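Local coordinates for citrate lyase subunit beta-like protein (Mycobacterium tuberculosis H37Rv, PDB 6ARB), which acts as a homotrimeric, magnesium-binding lyase of the HpcH/HpaI aldolase family and may play a role in fatty acid biosynthesis, at residues A[22-27]-A[45-50]; A[58-63]-A[89-94]. All coordinates share one frame; numbering follows the deposited sequence.

Contact 1: A[22-27]-A[45-50]; sequences PADRPE and DGVAEA. With COA (coenzyme A), chain F.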
ATOM      1  N   PRO A  22     -24.329  19.438   8.069  1.00 26.87           N
ATOM      2  CA  PRO A  22     -24.578  19.233   9.501  1.00 14.84           C
ATOM      3  C   PRO A  22     -26.066  19.190   9.826  1.00 24.13           C
ATOM      4  O   PRO A  22     -26.833  20.062   9.401  1.00 25.97           O
ATOM      5  CB  PRO A  22     -23.946  20.472  10.146  1.00 27.30           C
ATOM      6  CG  PRO A  22     -22.857  20.870   9.200  1.00 28.88           C
ATOM      7  CD  PRO A  22     -23.363  20.526   7.820  1.00 26.71           C
ATOM      8  N   ALA A  23     -26.466  18.187  10.600  1.00 21.33           N
ATOM      9  CA  ALA A  23     -27.879  17.990  10.916  1.00 18.39           C
ATOM     10  C   ALA A  23     -28.481  19.085  11.807  1.00 23.81           C
ATOM     11  O   ALA A  23     -29.697  19.140  11.970  1.00 26.17           O
ATOM     12  CB  ALA A  23     -28.099  16.618  11.531  1.00 20.06           C
ATOM     13  N   ASP A  24     -27.651  19.951  12.382  1.00 19.34           N
ATOM     14  CA  ASP A  24     -28.192  21.010  13.224  1.00 21.00           C
ATOM     15  C   ASP A  24     -28.349  22.305  12.437  1.00 28.16           C
ATOM     16  O   ASP A  24     -28.472  23.386  13.014  1.00 30.35           O
ATOM     17  CB  ASP A  24     -27.364  21.224  14.500  1.00 22.48           C
ATOM     18  CG  ASP A  24     -25.971  21.763  14.228  1.00 32.66           C
ATOM     19  OD1 ASP A  24     -25.409  21.487  13.147  1.00 36.50           O
ATOM     20  OD2 ASP A  24     -25.435  22.462  15.113  1.00 30.88           O
ATOM     21  N   ARG A  25     -28.345  22.180  11.114  1.00 23.91           N
ATOM     22  CA  ARG A  25     -28.518  23.333  10.229  1.00 20.27           C
ATOM     23  C   ARG A  25     -29.595  23.047   9.189  1.00 21.68           C
ATOM     24  O   ARG A  25     -29.323  23.044   7.992  1.00 23.80           O
ATOM     25  CB  ARG A  25     -27.196  23.672   9.545  1.00 24.79           C
ATOM     26  CG  ARG A  25     -26.036  23.856  10.509  1.00 34.13           C
ATOM     27  CD  ARG A  25     -25.519  25.277  10.492  1.00 45.10           C
ATOM     28  NE  ARG A  25     -24.070  25.331  10.689  1.00 49.57           N
ATOM     29  CZ  ARG A  25     -23.355  26.452  10.638  1.00 49.73           C
ATOM     30  NH1 ARG A  25     -23.956  27.611  10.396  1.00 52.27           N
ATOM     31  NH2 ARG A  25     -22.043  26.414  10.829  1.00 44.21           N
ATOM     32  N   PRO A  26     -30.836  22.816   9.648  1.00 24.40           N
ATOM     33  CA  PRO A  26     -31.958  22.393   8.796  1.00 24.63           C
ATOM     34  C   PRO A  26     -32.379  23.417   7.734  1.00 29.62           C
ATOM     35  O   PRO A  26     -33.084  23.048   6.793  1.00 23.84           O
ATOM     36  CB  PRO A  26     -33.098  22.188   9.805  1.00 30.71           C
ATOM     37  CG  PRO A  26     -32.751  23.096  10.946  1.00 31.02           C
ATOM     38  CD  PRO A  26     -31.252  23.014  11.047  1.00 22.01           C
ATOM     39  N   GLU A  27     -31.972  24.676   7.886  1.00 30.91           N
ATOM     40  CA  GLU A  27     -32.319  25.713   6.914  1.00 33.98           C
ATOM     41  C   GLU A  27     -31.461  25.581   5.648  1.00 25.62           C
ATOM     42  O   GLU A  27     -31.736  26.200   4.616  1.00 25.29           O
ATOM     43  CB  GLU A  27     -32.202  27.113   7.537  1.00 32.99           C
ATOM     44  CG  GLU A  27     -30.791  27.536   7.974  1.00 37.47           C
ATOM     45  CD  GLU A  27     -30.292  26.830   9.234  1.00 45.23           C
ATOM     46  OE1 GLU A  27     -31.032  25.996   9.809  1.00 47.21           O
ATOM     47  OE2 GLU A  27     -29.146  27.111   9.649  1.00 45.07           O
ATOM     48  N   ASP A  45     -19.233  14.283  13.607  1.00 16.98           N
ATOM     49  CA  ASP A  45     -18.291  15.374  13.889  1.00 17.25           C
ATOM     50  C   ASP A  45     -18.674  16.782  13.403  1.00 25.70           C
ATOM     51  O   ASP A  45     -18.127  17.770  13.897  1.00 31.09           O
ATOM     52  CB  ASP A  45     -16.870  15.003  13.442  1.00 26.26           C
ATOM     53  CG  ASP A  45     -16.256  13.906  14.306  1.00 27.16           C
ATOM     54  OD1 ASP A  45     -16.824  13.604  15.376  1.00 27.40           O
ATOM     55  OD2 ASP A  45     -15.197  13.361  13.929  1.00 26.06           O
ATOM     56  N   GLY A  46     -19.600  16.884  12.453  1.00 22.12           N
ATOM     57  CA  GLY A  46     -20.055  18.189  11.984  1.00 21.33           C
ATOM     58  C   GLY A  46     -20.825  18.944  13.064  1.00 24.38           C
ATOM     59  O   GLY A  46     -21.000  20.177  13.008  1.00 17.32           O
ATOM     60  N   VAL A  47     -21.266  18.190  14.068  1.00 24.24           N
ATOM     61  CA  VAL A  47     -22.135  18.702  15.123  1.00 21.72           C
ATOM     62  C   VAL A  47     -21.558  18.501  16.524  1.00 25.71           C
ATOM     63  O   VAL A  47     -21.237  17.374  16.914  1.00 20.23           O
ATOM     64  CB  VAL A  47     -23.501  18.001  15.090  1.00 24.83           C
ATOM     65  CG1 VAL A  47     -24.407  18.589  16.147  1.00 20.33           C
ATOM     66  CG2 VAL A  47     -24.133  18.104  13.694  1.00 22.58           C
ATOM     67  N   ALA A  48     -21.447  19.591  17.284  1.00 26.74           N
ATOM     68  CA  ALA A  48     -20.989  19.524  18.673  1.00 28.32           C
ATOM     69  C   ALA A  48     -21.933  18.691  19.530  1.00 29.44           C
ATOM     70  O   ALA A  48     -23.142  18.678  19.299  1.00 27.86           O
ATOM     71  CB  ALA A  48     -20.856  20.931  19.260  1.00 25.69           C
ATOM     72  N   GLU A  49     -21.383  18.014  20.536  1.00 25.58           N
ATOM     73  CA  GLU A  49     -22.171  17.139  21.399  1.00 29.24           C
ATOM     74  C   GLU A  49     -23.398  17.843  21.950  1.00 31.11           C
ATOM     75  O   GLU A  49     -24.459  17.234  22.121  1.00 26.53           O
ATOM     76  CB  GLU A  49     -21.317  16.623  22.560  1.00 33.40           C
ATOM     77  CG  GLU A  49     -22.062  15.709  23.524  1.00 39.67           C
ATOM     78  CD  GLU A  49     -22.369  14.341  22.934  1.00 39.70           C
ATOM     79  OE1 GLU A  49     -21.807  14.002  21.870  1.00 27.78           O
ATOM     80  OE2 GLU A  49     -23.170  13.601  23.545  1.00 44.49           O
ATOM     81  N   ALA A  50     -23.247  19.132  22.235  1.00 35.22           N
ATOM     82  CA  ALA A  50     -24.315  19.901  22.857  1.00 39.00           C
ATOM     83  C   ALA A  50     -25.449  20.179  21.875  1.00 37.64           C
ATOM     84  O   ALA A  50     -26.567  20.516  22.275  1.00 42.94           O
ATOM     85  CB  ALA A  50     -23.765  21.206  23.430  1.00 38.29           C
TER
HETATM   86  N1A COA F 303     -24.681  22.406   3.060  0.86 27.54           N
HETATM   87  C2A COA F 303     -25.613  23.252   2.579  0.86 22.84           C
HETATM   88  N3A COA F 303     -25.329  24.536   2.321  0.86 32.67           N
HETATM   89  C4A COA F 303     -24.093  25.033   2.545  0.86 28.54           C
HETATM   90  C5A COA F 303     -23.097  24.193   3.046  0.86 31.08           C
HETATM   91  C6A COA F 303     -23.433  22.855   3.294  0.86 26.12           C
HETATM   92  N6A COA F 303     -22.387  21.937   3.822  0.86 16.47           N
HETATM   93  N7A COA F 303     -21.966  24.927   3.176  0.86 31.27           N
HETATM   94  C8A COA F 303     -22.244  26.188   2.776  0.86 30.20           C
HETATM   95  N9A COA F 303     -23.531  26.258   2.401  0.86 28.51           N
HETATM   96  C1B COA F 303     -24.206  27.426   1.889  0.86 29.19           C
HETATM   97  C2B COA F 303     -24.394  28.492   2.857  0.86 34.71           C
HETATM   98  O2B COA F 303     -25.614  28.315   3.487  0.86 30.54           O
HETATM   99  C3B COA F 303     -24.471  29.652   2.019  0.86 38.40           C
HETATM  100  O3B COA F 303     -25.726  29.651   1.447  0.86 50.32           O
HETATM  101  P3B COA F 303     -26.342  30.983   0.950  0.86 52.04           P
HETATM  102  O7A COA F 303     -25.357  32.101   1.203  0.86 47.89           O
HETATM  103  O8A COA F 303     -27.612  31.226   1.720  0.86 37.52           O
HETATM  104  O9A COA F 303     -26.641  30.874  -0.533  0.86 56.01           O
HETATM  105  C4B COA F 303     -23.484  29.400   0.980  0.86 33.75           C
HETATM  106  O4B COA F 303     -23.443  27.966   0.863  0.86 28.37           O
HETATM  107  C5B COA F 303     -22.177  29.913   1.352  0.86 36.82           C
HETATM  108  O5B COA F 303     -21.799  29.754   2.658  0.86 37.75           O
HETATM  109  P1A COA F 303     -20.341  29.907   3.161  0.86 36.62           P
HETATM  110  O1A COA F 303     -20.186  31.284   3.732  0.86 43.17           O
HETATM  111  O2A COA F 303     -19.377  29.725   2.023  0.86 32.86           O
HETATM  112  O3A COA F 303     -20.115  28.814   4.251  0.86 40.40           O
HETATM  113  P2A COA F 303     -20.205  29.080   5.803  0.86 41.61           P
HETATM  114  O4A COA F 303     -19.221  30.157   6.204  0.86 53.78           O
HETATM  115  O5A COA F 303     -21.596  29.477   6.202  0.86 36.59           O
HETATM  116  O6A COA F 303     -19.834  27.782   6.578  0.86 40.52           O
HETATM  117  CBP COA F 303     -19.008  25.473   6.688  0.86 26.26           C
HETATM  118  CCP COA F 303     -18.965  26.859   6.030  0.86 24.81           C
HETATM  119  CDP COA F 303     -19.397  25.604   8.158  0.86 28.46           C
HETATM  120  CEP COA F 303     -17.678  24.773   6.583  0.86 30.62           C
HETATM  121  CAP COA F 303     -20.071  24.659   5.916  0.86 28.66           C
HETATM  122  OAP COA F 303     -19.641  24.554   4.609  0.86 30.64           O
HETATM  123  C9P COA F 303     -20.270  23.239   6.409  0.86 25.23           C
HETATM  124  O9P COA F 303     -21.070  22.982   7.297  0.86 26.22           O
HETATM  125  N8P COA F 303     -19.475  22.217   5.807  0.86 20.80           N
HETATM  126  C7P COA F 303     -19.609  20.810   6.218  0.86 21.74           C
HETATM  127  C6P COA F 303     -18.847  20.367   7.435  0.86 17.89           C
HETATM  128  C5P COA F 303     -19.083  18.934   7.803  0.86 30.70           C
HETATM  129  O5P COA F 303     -20.176  18.430   7.555  0.86 37.51           O
HETATM  130  N4P COA F 303     -18.026  18.186   8.437  0.86 36.99           N
HETATM  131  C3P COA F 303     -18.258  16.823   8.773  0.86 37.12           C
HETATM  132  C2P COA F 303     -17.798  15.835   7.724  0.86 38.08           C
HETATM  133  S1P COA F 303     -16.264  16.239   6.900  0.86 43.39           S
HETATM  134  O   HOH W   1     -22.973  22.066  16.223  1.00 27.40           O
HETATM  135  O   HOH W   2     -22.950  22.203  13.048  1.00 30.91           O
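The carboxylate of Asp-24 lies alongside the two methyls of Val-47, the two side chains passing antiparallel. OD1 of Asp-24 is 3.7 Å from CG2 of Val-47, and CG1 of Val-47 sits 4.0 Å from the carboxylate carbon CG of Asp-24. Val-47 CG1 is anti to the backbone N (chi1 -177°), and this turns CG2 toward the 22-27 backbone, where it also meets Ala-23 N. No direct hydrogen bond joins the segments; two waters supply the polar links, one to each carboxylate oxygen. One donates to Asp-24 OD1 (2.6 Å) and to Gly-46 O. The other donates to Asp-24 OD2 (2.7 Å) and accepts from Ala-48 N (3.1 Å). Asp-24 is thus linked through water to a carbonyl and an N-H of the 45-50 backbone, and its two bridges should fix the rotation of the carboxylate. Its CG stands between backbone N and carbonyl carbon (chi1 67°), which carries the group to the valine.

Both segments are beta-to-alpha loops of the TIM barrel, following its first two strands, 17-22 and 38-42, at the barrel end where active sites of this fold lie. The 22-27 loop turns at once in a type I beta turn closed by Arg-25 N to Pro-22 O (3.1 Å). Coenzyme A runs past the turn: CG of Pro-22 is 3.4 Å from O9P of the pantetheine arm, and NH2 of Arg-25 approaches CDP obliquely at 3.8 Å. Asp-42, at the end of the second strand, bonds to Ala-23 through its backbone and to Gly-46 N through OD2. Gly-46 also makes backbone hydrogen bonds to a neighbouring subunit of the trimer, and it lies close to the side chain of the substrate-binding Arg-72.

Contact 2: A[58-63]-A[89-94]; sequences ALRDTP and AGTAYT
Tyr-93 OH is held by two bonds where helix 52-61 ends: it donates to a water at 2.7 Å and accepts from Leu-64 N. That water lies at the ring edge, in the plane of the phenol, and donates hydrogen bonds to Leu-59 O (2.7 Å) and Thr-62 O (2.8 Å). One water so ties the tyrosine to two carbonyls at the C-terminal end of the helix, where Thr-62 is the first residue to leave helical geometry. Thr-62 N still bonds to Ala-58 O, and just beyond, Pro-63 CA packs 3.6 Å from Tyr-93 OH. Beside the hydroxyl, Leu-59 CD2 meets CE2 of Tyr-93 at 4.0 Å, the two side chains crossing at a slant. Leu-41 and Val-71 of the neighbouring barrel strands touch both.

The approach of the tyrosine is prepared by an ST turn: Tyr-93 N donates to Thr-91 OG1 (3.2 Å, 161°), while that hydroxyl is also bonded to Leu-88 O. The loop 89-94 is the alpha-to-beta connection from helix 79-88 to strand 95-98 of the TIM barrel, and the contact joins it to the C-terminal end of the preceding barrel helix.

On the outer side Arg-60 reaches along the loop. Its chain is extended from CG to NE, bringing NE within 3.8 Å of Gly-90 CA; the guanidinium approaches Gly-90 N obliquely. NE bonds to Ala-87 O, with a weak bond from NH2 to Glu-86 O. Arg-60 therefore places a cation among carbonyls at the end of helix 79-88, where it probably offsets the negative end of the helix dipole, while the hydroxyl of Tyr-93 is linked to the end of helix 52-61 through water and to the backbone N-H of Leu-64.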
ATOM      1  N   ALA A  58     -34.069  18.042  14.290  1.00 26.31           N
ATOM      2  CA  ALA A  58     -34.088  18.612  12.943  1.00 25.66           C
ATOM      3  C   ALA A  58     -34.255  17.525  11.878  1.00 23.98           C
ATOM      4  O   ALA A  58     -35.015  17.687  10.920  1.00 23.43           O
ATOM      5  CB  ALA A  58     -32.826  19.422  12.691  1.00 29.28           C
ATOM      6  N   LEU A  59     -33.530  16.424  12.042  1.00 28.00           N
ATOM      7  CA  LEU A  59     -33.651  15.283  11.139  1.00 34.32           C
ATOM      8  C   LEU A  59     -35.104  14.855  10.985  1.00 32.77           C
ATOM      9  O   LEU A  59     -35.579  14.614   9.876  1.00 36.40           O
ATOM     10  CB  LEU A  59     -32.850  14.099  11.673  1.00 38.04           C
ATOM     11  CG  LEU A  59     -31.436  13.901  11.159  1.00 40.48           C
ATOM     12  CD1 LEU A  59     -30.933  12.549  11.614  1.00 48.97           C
ATOM     13  CD2 LEU A  59     -31.446  13.981   9.653  1.00 40.78           C
ATOM     14  N   ARG A  60     -35.801  14.750  12.112  1.00 34.19           N
ATOM     15  CA  ARG A  60     -37.203  14.352  12.117  1.00 28.48           C
ATOM     16  C   ARG A  60     -38.106  15.421  11.523  1.00 32.35           C
ATOM     17  O   ARG A  60     -39.041  15.110  10.787  1.00 36.06           O
ATOM     18  CB  ARG A  60     -37.670  14.038  13.543  1.00 32.97           C
ATOM     19  CG  ARG A  60     -37.037  12.796  14.168  1.00 42.12           C
ATOM     20  CD  ARG A  60     -37.700  12.460  15.505  1.00 44.05           C
ATOM     21  NE  ARG A  60     -37.561  11.044  15.837  1.00 51.01           N
ATOM     22  CZ  ARG A  60     -38.260  10.424  16.783  1.00 54.60           C
ATOM     23  NH1 ARG A  60     -39.154  11.097  17.499  1.00 52.76           N
ATOM     24  NH2 ARG A  60     -38.072   9.129  17.012  1.00 53.79           N
ATOM     25  N   ASP A  61     -37.825  16.682  11.846  1.00 30.33           N
ATOM     26  CA  ASP A  61     -38.753  17.765  11.545  1.00 33.95           C
ATOM     27  C   ASP A  61     -38.585  18.329  10.139  1.00 36.39           C
ATOM     28  O   ASP A  61     -39.468  19.033   9.648  1.00 43.73           O
ATOM     29  CB  ASP A  61     -38.667  18.882  12.605  1.00 26.40           C
ATOM     30  CG  ASP A  61     -38.855  18.353  14.033  1.00 39.31           C
ATOM     31  OD1 ASP A  61     -38.547  19.086  15.001  1.00 40.30           O
ATOM     32  OD2 ASP A  61     -39.302  17.195  14.187  1.00 40.95           O
ATOM     33  N   THR A  62     -37.470  18.003   9.489  1.00 33.20           N
ATOM     34  CA  THR A  62     -37.168  18.575   8.183  1.00 32.16           C
ATOM     35  C   THR A  62     -36.661  17.529   7.179  1.00 36.89           C
ATOM     36  O   THR A  62     -35.483  17.522   6.825  1.00 36.36           O
ATOM     37  CB  THR A  62     -36.170  19.738   8.326  1.00 31.33           C
ATOM     38  OG1 THR A  62     -36.726  20.728   9.207  1.00 31.99           O
ATOM     39  CG2 THR A  62     -35.897  20.375   6.976  1.00 33.48           C
ATOM     40  N   PRO A  63     -37.570  16.651   6.711  1.00 35.50           N
ATOM     41  CA  PRO A  63     -37.269  15.487   5.865  1.00 34.32           C
ATOM     42  C   PRO A  63     -36.839  15.817   4.428  1.00 32.82           C
ATOM     43  O   PRO A  63     -37.397  16.707   3.781  1.00 26.12           O
ATOM     44  CB  PRO A  63     -38.589  14.708   5.858  1.00 39.14           C
ATOM     45  CG  PRO A  63     -39.632  15.747   6.081  1.00 40.63           C
ATOM     46  CD  PRO A  63     -39.015  16.781   6.981  1.00 39.45           C
ATOM     47  N   ALA A  89     -35.629   6.066  13.967  1.00 22.10           N
ATOM     48  CA  ALA A  89     -36.854   5.278  13.916  1.00 29.25           C
ATOM     49  C   ALA A  89     -38.032   6.168  13.535  1.00 30.72           C
ATOM     50  O   ALA A  89     -39.055   5.685  13.057  1.00 35.97           O
ATOM     51  CB  ALA A  89     -37.108   4.584  15.247  1.00 24.47           C
ATOM     52  N   GLY A  90     -37.873   7.476  13.725  1.00 31.37           N
ATOM     53  CA  GLY A  90     -38.919   8.431  13.398  1.00 26.97           C
ATOM     54  C   GLY A  90     -38.768   9.066  12.024  1.00 32.81           C
ATOM     55  O   GLY A  90     -39.405  10.073  11.731  1.00 30.21           O
ATOM     56  N   THR A  91     -37.927   8.473  11.182  1.00 34.36           N
ATOM     57  CA  THR A  91     -37.692   8.989   9.844  1.00 30.20           C
ATOM     58  C   THR A  91     -37.904   7.890   8.828  1.00 29.26           C
ATOM     59  O   THR A  91     -38.140   6.740   9.192  1.00 31.33           O
ATOM     60  CB  THR A  91     -36.246   9.481   9.678  1.00 34.55           C
ATOM     61  OG1 THR A  91     -35.372   8.346   9.615  1.00 32.69           O
ATOM     62  CG2 THR A  91     -35.837  10.378  10.839  1.00 28.08           C
ATOM     63  N   ALA A  92     -37.792   8.243   7.549  1.00 31.01           N
ATOM     64  CA  ALA A  92     -37.870   7.264   6.469  1.00 28.90           C
ATOM     65  C   ALA A  92     -36.494   6.931   5.888  1.00 29.54           C
ATOM     66  O   ALA A  92     -36.405   6.321   4.822  1.00 30.41           O
ATOM     67  CB  ALA A  92     -38.793   7.763   5.368  1.00 25.61           C
ATOM     68  N   TYR A  93     -35.427   7.334   6.581  1.00 24.06           N
ATOM     69  CA  TYR A  93     -34.064   7.100   6.091  1.00 23.39           C
ATOM     70  C   TYR A  93     -33.631   5.639   6.234  1.00 21.33           C
ATOM     71  O   TYR A  93     -33.793   5.035   7.296  1.00 30.10           O
ATOM     72  CB  TYR A  93     -33.066   8.035   6.778  1.00 19.30           C
ATOM     73  CG  TYR A  93     -33.379   9.482   6.519  1.00 18.04           C
ATOM     74  CD1 TYR A  93     -33.585   9.943   5.219  1.00 22.83           C
ATOM     75  CD2 TYR A  93     -33.503  10.387   7.567  1.00 22.17           C
ATOM     76  CE1 TYR A  93     -33.903  11.291   4.975  1.00 25.95           C
ATOM     77  CE2 TYR A  93     -33.804  11.726   7.334  1.00 26.17           C
ATOM     78  CZ  TYR A  93     -34.011  12.169   6.037  1.00 27.06           C
ATOM     79  OH  TYR A  93     -34.315  13.498   5.807  1.00 20.57           O
ATOM     80  N   THR A  94     -33.079   5.076   5.163  1.00 20.62           N
ATOM     81  CA  THR A  94     -32.736   3.648   5.155  1.00 24.00           C
ATOM     82  C   THR A  94     -31.246   3.364   4.966  1.00 23.17           C
ATOM     83  O   THR A  94     -30.806   2.228   5.136  1.00 21.16           O
ATOM     84  CB  THR A  94     -33.498   2.889   4.060  1.00 25.90           C
ATOM     85  OG1 THR A  94     -33.185   3.456   2.784  1.00 34.65           O
ATOM     86  CG2 THR A  94     -35.005   2.964   4.297  1.00 31.81           C
TER
HETATM   87  O   HOH W   3     -34.035  15.334   7.720  1.00 25.97           O

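How the contacts relate
The two contacts follow one another along the chain without overlap, their centres 14 Å apart on the same side of the chain's centre but towards opposite ends of the barrel. Helix 52-61 connects them: the 45-50 loop leads into its start and the 58-63 segment contains its end. They also touch, with Ala-58 CB 3.2 Å from Ala-23 O and 4.0 Å from Pro-26 CB, which seats the first beta-to-alpha loop on the side of this helix. Contact 1 joins loops that follow strands 17-22 and 38-42 beside coenzyme A, whereas contact 2 joins the helix end to the loop after helix 79-88. Helix 52-61 thus ties the coenzyme A end of the barrel to the opposite one.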